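Local coordinates for 70 kDa protein (Xanthomonas sp., PDB 4B2N), which cleaves rubber oxidatively as a processive dioxygenase that carries two covalently attached c-type haems, at residues H118-Q123 with K139-Y144; D224-T229 with Y612-P617; S581-L584 with N589-T592. All coordinates share one frame; numbering follows the deposited sequence.

Contact 1 of 3, residues H118-Q123 with K139-Y144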
ATOM      1  N   HIS A 118     -10.681  19.446  16.096  1.00 17.00           N
ATOM      2  CA  HIS A 118     -12.034  19.793  16.440  1.00 18.47           C
ATOM      3  C   HIS A 118     -12.497  21.033  15.706  1.00 18.07           C
ATOM      4  O   HIS A 118     -13.711  21.160  15.412  1.00 16.18           O
ATOM      5  CB  HIS A 118     -12.130  20.028  17.945  1.00 17.54           C
ATOM      6  CG  HIS A 118     -13.532  20.007  18.474  1.00 19.39           C
ATOM      7  ND1 HIS A 118     -14.378  18.935  18.300  1.00 19.24           N
ATOM      8  CD2 HIS A 118     -14.250  20.982  19.156  1.00 21.26           C
ATOM      9  CE1 HIS A 118     -15.562  19.207  18.892  1.00 20.55           C
ATOM     10  NE2 HIS A 118     -15.480  20.457  19.433  1.00 21.82           N
ATOM     11  N   PHE A 119     -11.562  21.946  15.442  1.00 17.28           N
ATOM     12  CA  PHE A 119     -11.881  23.251  14.777  1.00 17.67           C
ATOM     13  C   PHE A 119     -11.425  23.294  13.329  1.00 16.57           C
ATOM     14  O   PHE A 119     -11.359  24.351  12.733  1.00 16.20           O
ATOM     15  CB  PHE A 119     -11.368  24.474  15.611  1.00 18.78           C
ATOM     16  CG  PHE A 119     -12.203  24.714  16.851  1.00 19.80           C
ATOM     17  CD1 PHE A 119     -13.398  25.445  16.787  1.00 21.67           C
ATOM     18  CD2 PHE A 119     -11.865  24.165  18.075  1.00 21.13           C
ATOM     19  CE1 PHE A 119     -14.203  25.652  17.928  1.00 24.68           C
ATOM     20  CE2 PHE A 119     -12.658  24.367  19.228  1.00 22.97           C
ATOM     21  CZ  PHE A 119     -13.838  25.111  19.165  1.00 21.88           C
ATOM     22  N   ILE A 120     -11.011  22.152  12.758  1.00 16.12           N
ATOM     23  CA  ILE A 120     -10.405  22.207  11.424  1.00 15.38           C
ATOM     24  C   ILE A 120     -11.379  22.715  10.353  1.00 15.14           C
ATOM     25  O   ILE A 120     -10.947  23.021   9.288  1.00 15.43           O
ATOM     26  CB  ILE A 120      -9.894  20.784  10.962  1.00 16.80           C
ATOM     27  CG1 ILE A 120      -8.791  20.898   9.883  1.00 16.34           C
ATOM     28  CG2 ILE A 120     -11.064  19.858  10.619  1.00 16.29           C
ATOM     29  CD1 ILE A 120      -7.904  19.677   9.965  1.00 18.29           C
ATOM     30  N   PHE A 121     -12.681  22.736  10.572  1.00 16.63           N
ATOM     31  CA  PHE A 121     -13.588  23.426   9.601  1.00 16.91           C
ATOM     32  C   PHE A 121     -13.087  24.877   9.378  1.00 17.35           C
ATOM     33  O   PHE A 121     -13.374  25.459   8.339  1.00 17.09           O
ATOM     34  CB  PHE A 121     -15.067  23.457  10.084  1.00 17.33           C
ATOM     35  CG  PHE A 121     -15.257  24.051  11.436  1.00 19.03           C
ATOM     36  CD1 PHE A 121     -15.469  25.434  11.578  1.00 18.50           C
ATOM     37  CD2 PHE A 121     -15.232  23.222  12.590  1.00 18.10           C
ATOM     38  CE1 PHE A 121     -15.645  25.959  12.836  1.00 20.24           C
ATOM     39  CE2 PHE A 121     -15.381  23.756  13.854  1.00 20.22           C
ATOM     40  CZ  PHE A 121     -15.560  25.124  13.991  1.00 20.78           C
ATOM     41  N   LEU A 122     -12.417  25.495  10.380  1.00 17.68           N
ATOM     42  CA  LEU A 122     -11.875  26.864  10.163  1.00 17.92           C
ATOM     43  C   LEU A 122     -10.974  26.862   8.962  1.00 18.26           C
ATOM     44  O   LEU A 122     -11.057  27.776   8.133  1.00 17.54           O
ATOM     45  CB  LEU A 122     -11.114  27.433  11.365  1.00 18.51           C
ATOM     46  CG  LEU A 122     -12.005  27.684  12.568  1.00 19.16           C
ATOM     47  CD1 LEU A 122     -11.133  28.036  13.776  1.00 19.22           C
ATOM     48  CD2 LEU A 122     -13.065  28.772  12.248  1.00 19.28           C
ATOM     49  N   GLN A 123     -10.118  25.829   8.839  1.00 17.00           N
ATOM     50  CA  GLN A 123      -9.195  25.708   7.725  1.00 17.18           C
ATOM     51  C   GLN A 123      -9.893  25.396   6.415  1.00 16.40           C
ATOM     52  O   GLN A 123      -9.328  25.546   5.324  1.00 16.25           O
ATOM     53  CB  GLN A 123      -8.113  24.606   8.013  1.00 17.09           C
ATOM     54  CG  GLN A 123      -6.989  25.161   8.928  1.00 18.28           C
ATOM     55  CD  GLN A 123      -7.483  25.521  10.311  1.00 19.57           C
ATOM     56  OE1 GLN A 123      -8.256  24.760  10.972  1.00 18.73           O
ATOM     57  NE2 GLN A 123      -7.089  26.723  10.764  1.00 19.28           N
ATOM     58  N   LYS A 139     -15.874  13.066   3.941  1.00 13.91           N
ATOM     59  CA  LYS A 139     -16.023  13.451   2.537  1.00 13.86           C
ATOM     60  C   LYS A 139     -14.776  14.175   1.997  1.00 14.35           C
ATOM     61  O   LYS A 139     -14.238  13.805   0.968  1.00 12.75           O
ATOM     62  CB  LYS A 139     -17.243  14.359   2.355  1.00 14.27           C
ATOM     63  CG  LYS A 139     -18.578  13.632   2.294  1.00 15.39           C
ATOM     64  CD  LYS A 139     -19.675  14.699   2.449  1.00 17.38           C
ATOM     65  CE  LYS A 139     -21.027  14.123   2.317  1.00 21.27           C
ATOM     66  NZ  LYS A 139     -21.894  15.336   2.191  1.00 23.71           N
ATOM     67  N   ARG A 140     -14.311  15.193   2.745  1.00 13.94           N
ATOM     68  CA  ARG A 140     -13.203  16.044   2.298  1.00 13.62           C
ATOM     69  C   ARG A 140     -11.934  15.228   2.130  1.00 13.52           C
ATOM     70  O   ARG A 140     -11.188  15.372   1.147  1.00 13.84           O
ATOM     71  CB  ARG A 140     -12.925  17.148   3.339  1.00 13.07           C
ATOM     72  CG  ARG A 140     -11.852  18.149   2.863  1.00 14.05           C
ATOM     73  CD  ARG A 140     -11.803  19.239   3.900  1.00 14.40           C
ATOM     74  NE  ARG A 140     -10.726  20.174   3.650  1.00 14.97           N
ATOM     75  CZ  ARG A 140     -10.876  21.284   2.927  1.00 15.15           C
ATOM     76  NH1 ARG A 140     -12.076  21.533   2.370  1.00 14.68           N
ATOM     77  NH2 ARG A 140      -9.847  22.120   2.758  1.00 13.47           N
ATOM     78  N   TYR A 141     -11.688  14.323   3.060  1.00 13.43           N
ATOM     79  CA  TYR A 141     -10.367  13.718   3.075  1.00 13.02           C
ATOM     80  C   TYR A 141     -10.372  12.350   2.401  1.00 13.36           C
ATOM     81  O   TYR A 141      -9.308  11.716   2.313  1.00 14.72           O
ATOM     82  CB  TYR A 141      -9.838  13.616   4.505  1.00 13.83           C
ATOM     83  CG  TYR A 141      -9.625  14.974   5.134  1.00 15.18           C
ATOM     84  CD1 TYR A 141      -8.825  15.960   4.490  1.00 14.38           C
ATOM     85  CD2 TYR A 141     -10.217  15.291   6.347  1.00 15.31           C
ATOM     86  CE1 TYR A 141      -8.693  17.246   5.056  1.00 16.26           C
ATOM     87  CE2 TYR A 141     -10.052  16.543   6.912  1.00 15.72           C
ATOM     88  CZ  TYR A 141      -9.272  17.491   6.304  1.00 16.32           C
ATOM     89  OH  TYR A 141      -9.193  18.728   6.938  1.00 17.10           O
ATOM     90  N   GLY A 142     -11.534  11.902   1.952  1.00 13.06           N
ATOM     91  CA  GLY A 142     -11.690  10.598   1.328  1.00 12.50           C
ATOM     92  C   GLY A 142     -11.519   9.451   2.306  1.00 13.33           C
ATOM     93  O   GLY A 142     -10.941   8.409   1.960  1.00 13.92           O
ATOM     94  N   LEU A 143     -12.117   9.602   3.472  1.00 12.73           N
ATOM     95  CA  LEU A 143     -12.100   8.581   4.550  1.00 13.20           C
ATOM     96  C   LEU A 143     -13.551   8.068   4.770  1.00 13.58           C
ATOM     97  O   LEU A 143     -14.440   8.322   3.901  1.00 14.09           O
ATOM     98  CB  LEU A 143     -11.522   9.218   5.849  1.00 12.77           C
ATOM     99  CG  LEU A 143     -10.130   9.804   5.614  1.00 12.36           C
ATOM    100  CD1 LEU A 143      -9.628  10.468   6.891  1.00 13.18           C
ATOM    101  CD2 LEU A 143      -9.145   8.713   5.127  1.00 13.00           C
ATOM    102  N   TYR A 144     -13.809   7.325   5.846  1.00 14.11           N
ATOM    103  CA  TYR A 144     -15.122   6.640   6.032  1.00 14.45           C
ATOM    104  C   TYR A 144     -15.466   6.668   7.516  1.00 14.20           C
ATOM    105  O   TYR A 144     -14.560   6.705   8.346  1.00 17.35           O
ATOM    106  CB  TYR A 144     -15.026   5.186   5.576  1.00 13.54           C
ATOM    107  CG  TYR A 144     -14.476   5.107   4.176  1.00 13.38           C
ATOM    108  CD1 TYR A 144     -13.092   5.149   3.974  1.00 13.13           C
ATOM    109  CD2 TYR A 144     -15.337   5.115   3.059  1.00 13.89           C
ATOM    110  CE1 TYR A 144     -12.546   5.124   2.703  1.00 13.14           C
ATOM    111  CE2 TYR A 144     -14.824   5.060   1.761  1.00 14.37           C
ATOM    112  CZ  TYR A 144     -13.410   5.145   1.597  1.00 14.75           C
ATOM    113  OH  TYR A 144     -12.856   5.131   0.348  1.00 17.54           O
TER
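I120 and Y141 make the closest touch of this buried contact, their side chains meeting nearly head-on. The end of the isoleucine chain, CD1, lies 3.4 Å from the phenol OH of Y141. I120 CD1 is 4.5 Å from the ring carbon CZ of Y141. The touch is therefore on the oxygen end of the tyrosine rather than on its ring. It depends on the first torsion of I120, which sets CG1 opposite the backbone N (chi1 -157°) and extends the longer branch toward the phenol. On the tyrosine side, R140 CG sits 3.9 Å above the plane of the Y141 ring, nearer the rim than the centre. R140 and Y141 lie in the last turn of helix 133-141, which G142 closes with a Schellman motif at positive phi. Segment 118-123 starts on the last residue of helix 114-118 and leaves it at F119.

The polar ends find their partners beyond the two segments. D224 receives both R140, in a salt bridge through NE, and the Y141 hydroxyl, which also bonds W124 NE1. R140 NH2 passes Q123 O at 4.3 Å, too far for a bond, and that carbonyl is taken by R227 instead.

Contact 2 of 3, residues D224-T229 with Y612-P617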
ATOM      1  N   ASP A 224      -4.346  21.019   5.109  1.00 14.82           N
ATOM      2  CA  ASP A 224      -5.197  21.547   6.179  1.00 15.98           C
ATOM      3  C   ASP A 224      -4.471  21.520   7.518  1.00 15.92           C
ATOM      4  O   ASP A 224      -4.494  22.511   8.272  1.00 15.73           O
ATOM      5  CB  ASP A 224      -6.556  20.845   6.315  1.00 15.89           C
ATOM      6  CG  ASP A 224      -7.460  21.058   5.092  1.00 18.12           C
ATOM      7  OD1 ASP A 224      -7.187  21.933   4.227  1.00 18.12           O
ATOM      8  OD2 ASP A 224      -8.478  20.353   5.033  1.00 17.70           O
ATOM      9  N   MET A 225      -3.903  20.365   7.860  1.00 15.94           N
ATOM     10  CA  MET A 225      -3.340  20.183   9.219  1.00 17.55           C
ATOM     11  C   MET A 225      -2.179  21.151   9.462  1.00 16.60           C
ATOM     12  O   MET A 225      -1.981  21.664  10.606  1.00 15.68           O
ATOM     13  CB  MET A 225      -2.836  18.729   9.347  1.00 19.83           C
ATOM     14  CG  MET A 225      -3.940  17.712   9.327  1.00 25.95           C
ATOM     15  SD  MET A 225      -4.822  17.873  10.833  1.00 37.78           S
ATOM     16  CE  MET A 225      -5.324  16.173  11.047  1.00 24.64           C
ATOM     17  N   PHE A 226      -1.467  21.420   8.383  1.00 16.14           N
ATOM     18  CA  PHE A 226      -0.268  22.255   8.421  1.00 18.95           C
ATOM     19  C   PHE A 226      -0.664  23.651   8.909  1.00 19.96           C
ATOM     20  O   PHE A 226       0.149  24.310   9.555  1.00 21.10           O
ATOM     21  CB  PHE A 226       0.494  22.334   7.060  1.00 21.21           C
ATOM     22  CG  PHE A 226       1.614  23.384   7.083  1.00 22.35           C
ATOM     23  CD1 PHE A 226       2.749  23.161   7.847  1.00 22.98           C
ATOM     24  CD2 PHE A 226       1.497  24.605   6.407  1.00 23.00           C
ATOM     25  CE1 PHE A 226       3.759  24.125   7.921  1.00 25.22           C
ATOM     26  CE2 PHE A 226       2.493  25.578   6.507  1.00 24.77           C
ATOM     27  CZ  PHE A 226       3.617  25.334   7.246  1.00 25.13           C
ATOM     28  N   ARG A 227      -1.905  24.081   8.619  1.00 19.17           N
ATOM     29  CA  ARG A 227      -2.343  25.445   8.971  1.00 20.35           C
ATOM     30  C   ARG A 227      -2.961  25.510  10.351  1.00 21.31           C
ATOM     31  O   ARG A 227      -3.452  26.541  10.749  1.00 20.07           O
ATOM     32  CB  ARG A 227      -3.343  26.000   7.950  1.00 20.90           C
ATOM     33  CG  ARG A 227      -2.764  26.081   6.531  1.00 21.62           C
ATOM     34  CD  ARG A 227      -3.623  26.954   5.615  1.00 23.77           C
ATOM     35  NE  ARG A 227      -4.944  26.414   5.367  1.00 26.55           N
ATOM     36  CZ  ARG A 227      -5.205  25.352   4.585  1.00 28.02           C
ATOM     37  NH1 ARG A 227      -4.241  24.653   3.954  1.00 26.75           N
ATOM     38  NH2 ARG A 227      -6.455  24.970   4.431  1.00 28.49           N
ATOM     39  N   THR A 228      -2.994  24.389  11.079  1.00 21.51           N
ATOM     40  CA  THR A 228      -3.413  24.431  12.451  1.00 21.89           C
ATOM     41  C   THR A 228      -2.267  24.763  13.433  1.00 24.41           C
ATOM     42  O   THR A 228      -1.091  24.763  13.041  1.00 24.35           O
ATOM     43  CB  THR A 228      -4.086  23.081  12.862  1.00 21.28           C
ATOM     44  OG1 THR A 228      -3.089  22.048  12.974  1.00 20.55           O
ATOM     45  CG2 THR A 228      -5.268  22.716  11.902  1.00 19.39           C
ATOM     46  N   THR A 229      -2.594  25.003  14.710  1.00 26.95           N
ATOM     47  CA  THR A 229      -1.545  25.292  15.725  1.00 30.05           C
ATOM     48  C   THR A 229      -0.451  24.231  15.779  1.00 30.62           C
ATOM     49  O   THR A 229      -0.744  23.041  15.982  1.00 30.80           O
ATOM     50  CB  THR A 229      -2.150  25.519  17.123  1.00 32.43           C
ATOM     51  OG1 THR A 229      -3.025  26.619  16.993  1.00 33.74           O
ATOM     52  CG2 THR A 229      -1.089  25.873  18.191  1.00 33.28           C
ATOM     53  N   TYR A 612      13.717  25.382   1.909  1.00 29.07           N
ATOM     54  CA  TYR A 612      12.579  24.496   1.837  1.00 26.43           C
ATOM     55  C   TYR A 612      11.344  25.358   1.683  1.00 27.08           C
ATOM     56  O   TYR A 612      11.329  26.534   2.150  1.00 29.61           O
ATOM     57  CB  TYR A 612      12.473  23.604   3.114  1.00 23.39           C
ATOM     58  CG  TYR A 612      12.122  24.390   4.346  1.00 24.68           C
ATOM     59  CD1 TYR A 612      13.120  24.964   5.138  1.00 25.59           C
ATOM     60  CD2 TYR A 612      10.784  24.580   4.720  1.00 24.88           C
ATOM     61  CE1 TYR A 612      12.803  25.713   6.245  1.00 26.92           C
ATOM     62  CE2 TYR A 612      10.464  25.353   5.810  1.00 26.82           C
ATOM     63  CZ  TYR A 612      11.460  25.888   6.582  1.00 29.28           C
ATOM     64  OH  TYR A 612      11.096  26.654   7.672  1.00 29.73           O
ATOM     65  N   GLN A 613      10.301  24.740   1.126  1.00 25.12           N
ATOM     66  CA  GLN A 613       8.997  25.342   0.785  1.00 25.12           C
ATOM     67  C   GLN A 613       7.943  24.652   1.718  1.00 24.68           C
ATOM     68  O   GLN A 613       7.929  23.410   1.876  1.00 20.85           O
ATOM     69  CB  GLN A 613       8.795  25.033  -0.753  1.00 28.96           C
ATOM     70  CG  GLN A 613       7.476  25.408  -1.433  1.00 34.12           C
ATOM     71  CD  GLN A 613       7.125  24.630  -2.746  1.00 36.96           C
ATOM     72  OE1 GLN A 613       5.956  24.686  -3.256  1.00 33.47           O
ATOM     73  NE2 GLN A 613       8.115  23.904  -3.302  1.00 40.76           N
ATOM     74  N   SER A 614       7.130  25.435   2.401  1.00 22.89           N
ATOM     75  CA  SER A 614       6.124  24.864   3.266  1.00 23.80           C
ATOM     76  C   SER A 614       4.915  24.439   2.425  1.00 22.38           C
ATOM     77  O   SER A 614       4.758  24.924   1.294  1.00 22.81           O
ATOM     78  CB  SER A 614       5.694  25.938   4.239  1.00 24.36           C
ATOM     79  OG  SER A 614       6.764  26.118   5.155  1.00 30.47           O
ATOM     80  N   PRO A 615       4.064  23.557   2.970  1.00 22.33           N
ATOM     81  CA  PRO A 615       2.954  23.034   2.183  1.00 20.92           C
ATOM     82  C   PRO A 615       2.043  24.164   1.705  1.00 20.76           C
ATOM     83  O   PRO A 615       1.729  25.126   2.447  1.00 21.36           O
ATOM     84  CB  PRO A 615       2.223  22.091   3.165  1.00 20.89           C
ATOM     85  CG  PRO A 615       3.286  21.690   4.162  1.00 22.92           C
ATOM     86  CD  PRO A 615       4.169  22.913   4.300  1.00 21.94           C
ATOM     87  N   PRO A 616       1.725  24.140   0.449  1.00 19.32           N
ATOM     88  CA  PRO A 616       0.796  25.139  -0.106  1.00 20.61           C
ATOM     89  C   PRO A 616      -0.614  24.913   0.522  1.00 22.36           C
ATOM     90  O   PRO A 616      -1.013  23.756   0.659  1.00 22.60           O
ATOM     91  CB  PRO A 616       0.754  24.786  -1.600  1.00 19.50           C
ATOM     92  CG  PRO A 616       1.177  23.366  -1.653  1.00 18.81           C
ATOM     93  CD  PRO A 616       2.170  23.155  -0.540  1.00 19.26           C
ATOM     94  N   PRO A 617      -1.351  25.991   0.854  1.00 21.62           N
ATOM     95  CA  PRO A 617      -2.734  25.820   1.157  1.00 22.62           C
ATOM     96  C   PRO A 617      -3.450  25.343  -0.126  1.00 24.60           C
ATOM     97  O   PRO A 617      -3.466  26.040  -1.127  1.00 30.73           O
ATOM     98  CB  PRO A 617      -3.171  27.233   1.613  1.00 23.55           C
ATOM     99  CG  PRO A 617      -2.269  28.193   0.876  1.00 26.75           C
ATOM    100  CD  PRO A 617      -0.947  27.422   0.817  1.00 24.78           C
TER
HETATM  101  O   HOH W   1      -1.272  24.642   3.900  1.00 27.81           O
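The F226 ring receives P615 on one face: CD of the proline stands 3.6 Å above the ring centroid and only 1° off the normal, a CH-pi contact centred on the ring. S614 CB comes in obliquely, 3.7 Å from F226 CZ, and the R227 guanidinium has a water in its plane at one edge. The partner of F226 is a polyproline II-like run, since S614 to P617 all keep extended backbone angles near that form, and it rests against the end of helix 218-226. With CG swung away from the backbone N (chi1 171°), the phenylalanine reaches out from this last turn, crossing the P615 side chain at about a right angle. P616 faces away, and its carbonyl bonds to S223 OG.

R227 reaches P617, two residues further along the run. The arginine chain bends at chi3 and crosses P617 at about a right angle, bringing NH1 to 3.4 Å from P617 CA. The same NH1 donates to the water at 3.0 Å, and the water returns a weak bond to P615 O, bridging the segments. R227 NH2 forms a salt bridge of 3.1 Å to D224 OD1, reaching that oxygen from above the carboxylate plane.

Contact 3 of 3, residues S581-L584 with N589-T592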
ATOM      1  N   SER A 581     -12.885  24.180 -15.754  1.00 25.77           N
ATOM      2  CA  SER A 581     -13.106  23.708 -14.396  1.00 25.32           C
ATOM      3  C   SER A 581     -13.889  22.401 -14.434  1.00 25.86           C
ATOM      4  O   SER A 581     -14.952  22.375 -14.987  1.00 25.73           O
ATOM      5  CB  SER A 581     -13.901  24.728 -13.604  1.00 29.60           C
ATOM      6  OG  SER A 581     -14.041  24.295 -12.266  1.00 29.81           O
ATOM      7  N   PRO A 582     -13.348  21.298 -13.841  1.00 25.40           N
ATOM      8  CA  PRO A 582     -12.050  21.341 -13.125  1.00 23.29           C
ATOM      9  C   PRO A 582     -10.905  21.576 -14.100  1.00 24.04           C
ATOM     10  O   PRO A 582     -10.963  21.126 -15.260  1.00 22.77           O
ATOM     11  CB  PRO A 582     -11.890  19.933 -12.551  1.00 24.66           C
ATOM     12  CG  PRO A 582     -13.143  19.178 -12.899  1.00 24.68           C
ATOM     13  CD  PRO A 582     -13.870  19.925 -13.991  1.00 25.07           C
ATOM     14  N   PHE A 583      -9.865  22.223 -13.617  1.00 21.79           N
ATOM     15  CA  PHE A 583      -8.661  22.373 -14.418  1.00 23.40           C
ATOM     16  C   PHE A 583      -7.876  21.059 -14.479  1.00 22.57           C
ATOM     17  O   PHE A 583      -7.378  20.607 -13.467  1.00 21.38           O
ATOM     18  CB  PHE A 583      -7.774  23.476 -13.863  1.00 25.02           C
ATOM     19  CG  PHE A 583      -6.534  23.675 -14.653  1.00 26.17           C
ATOM     20  CD1 PHE A 583      -6.614  24.013 -16.019  1.00 29.42           C
ATOM     21  CD2 PHE A 583      -5.277  23.542 -14.051  1.00 29.40           C
ATOM     22  CE1 PHE A 583      -5.456  24.190 -16.786  1.00 30.41           C
ATOM     23  CE2 PHE A 583      -4.119  23.727 -14.806  1.00 31.04           C
ATOM     24  CZ  PHE A 583      -4.211  24.047 -16.165  1.00 31.14           C
ATOM     25  N   LEU A 584      -7.780  20.474 -15.675  1.00 23.26           N
ATOM     26  CA  LEU A 584      -7.231  19.130 -15.911  1.00 24.26           C
ATOM     27  C   LEU A 584      -6.207  19.162 -17.079  1.00 27.10           C
ATOM     28  O   LEU A 584      -6.552  18.898 -18.239  1.00 27.34           O
ATOM     29  CB  LEU A 584      -8.377  18.138 -16.204  1.00 23.63           C
ATOM     30  CG  LEU A 584      -9.374  17.893 -15.048  1.00 23.67           C
ATOM     31  CD1 LEU A 584     -10.517  17.035 -15.562  1.00 21.98           C
ATOM     32  CD2 LEU A 584      -8.711  17.159 -13.880  1.00 20.18           C
ATOM     33  N   ASN A 589       3.314  19.236 -17.374  1.00 36.84           N
ATOM     34  CA  ASN A 589       3.923  20.564 -17.400  1.00 39.40           C
ATOM     35  C   ASN A 589       3.049  21.734 -16.904  1.00 38.76           C
ATOM     36  O   ASN A 589       3.566  22.739 -16.439  1.00 39.08           O
ATOM     37  CB  ASN A 589       4.442  20.857 -18.819  1.00 45.97           C
ATOM     38  CG  ASN A 589       5.600  19.946 -19.223  1.00 55.60           C
ATOM     39  OD1 ASN A 589       6.530  19.686 -18.436  1.00 60.84           O
ATOM     40  ND2 ASN A 589       5.561  19.468 -20.468  1.00 55.24           N
ATOM     41  N   MET A 590       1.731  21.603 -17.003  1.00 38.08           N
ATOM     42  CA  MET A 590       0.815  22.648 -16.520  1.00 38.44           C
ATOM     43  C   MET A 590       0.385  22.384 -15.057  1.00 35.43           C
ATOM     44  O   MET A 590      -0.504  23.067 -14.528  1.00 34.31           O
ATOM     45  CB  MET A 590      -0.431  22.706 -17.396  1.00 39.86           C
ATOM     46  CG  MET A 590      -0.213  23.058 -18.854  1.00 48.79           C
ATOM     47  SD  MET A 590       0.076  24.821 -18.979  1.00 61.95           S
ATOM     48  CE  MET A 590      -1.512  25.574 -18.579  1.00 49.67           C
ATOM     49  N   ALA A 591       1.047  21.422 -14.411  1.00 33.66           N
ATOM     50  CA  ALA A 591       0.783  21.071 -13.007  1.00 31.42           C
ATOM     51  C   ALA A 591       0.741  22.250 -12.037  1.00 28.65           C
ATOM     52  O   ALA A 591       1.622  23.099 -12.015  1.00 30.10           O
ATOM     53  CB  ALA A 591       1.838  20.078 -12.559  1.00 29.36           C
ATOM     54  N   THR A 592      -0.258  22.295 -11.173  1.00 26.71           N
ATOM     55  CA  THR A 592      -0.337  23.400 -10.187  1.00 25.38           C
ATOM     56  C   THR A 592       0.486  23.121  -8.928  1.00 22.83           C
ATOM     57  O   THR A 592       1.029  22.037  -8.752  1.00 22.56           O
ATOM     58  CB  THR A 592      -1.798  23.612  -9.788  1.00 26.62           C
ATOM     59  OG1 THR A 592      -2.381  22.323  -9.531  1.00 28.17           O
ATOM     60  CG2 THR A 592      -2.564  24.292 -10.938  1.00 23.73           C
TER
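F583 meets M590 at about a right angle, and the ring presents its edge rather than a face. The backbone oxygen of M590 lies in the ring plane, 3.7 Å from F583 CE2, and a weakly favourable electrostatic contact is likely there. The methionine side chain adds a second touch at the same end of the ring: bent at both chi2 and chi3, it brings its methyl CE to 3.9 Å from F583 CZ.

Both segments belong to one long surface loop between strand 570-571 and helix 593-596. The disulfide C574-C586 ties this loop together, with C586 falling between the two segments, and the second segment opens on the end of a 3-10 turn, at 589-590. Here the chain doubles back so that the F583 ring bridges most of the gap, met by M590 and T592; the nearest CA atoms, those of F583 and T592, remain 9.4 Å apart.

T592 and F583 run antiparallel alongside one another, and the threonine offers its methyl, CG2, at 4.2 Å from F583 CD2. Although T592 occupies the N-cap position of helix 593-596, its OG1 makes no capping bond and pairs instead with the D594 carboxylate.

Contacts 1 and 2 are neighbours joined through D224, shared by a small polar network: its OD2 lies 2.6 Å from R140 NE and also 2.6 Å from Y141 OH. Apolar packing reinforces the join, with I120 CD1 3.7 Å from M225 SD. Helix 218-226 thus links the end of helix 133-141 to the proline run. Contact 3 touches neither: its nearest atoms are about 7 Å from contact 2 and about 14 Å from contact 1, and in sequence it is nested in the loop that contact 2 closes. Contact 1 comes within about 12 Å of a bound haem c, measured from the Y141 side chain; contacts 2 and 3 lie away from the haem-binding residues.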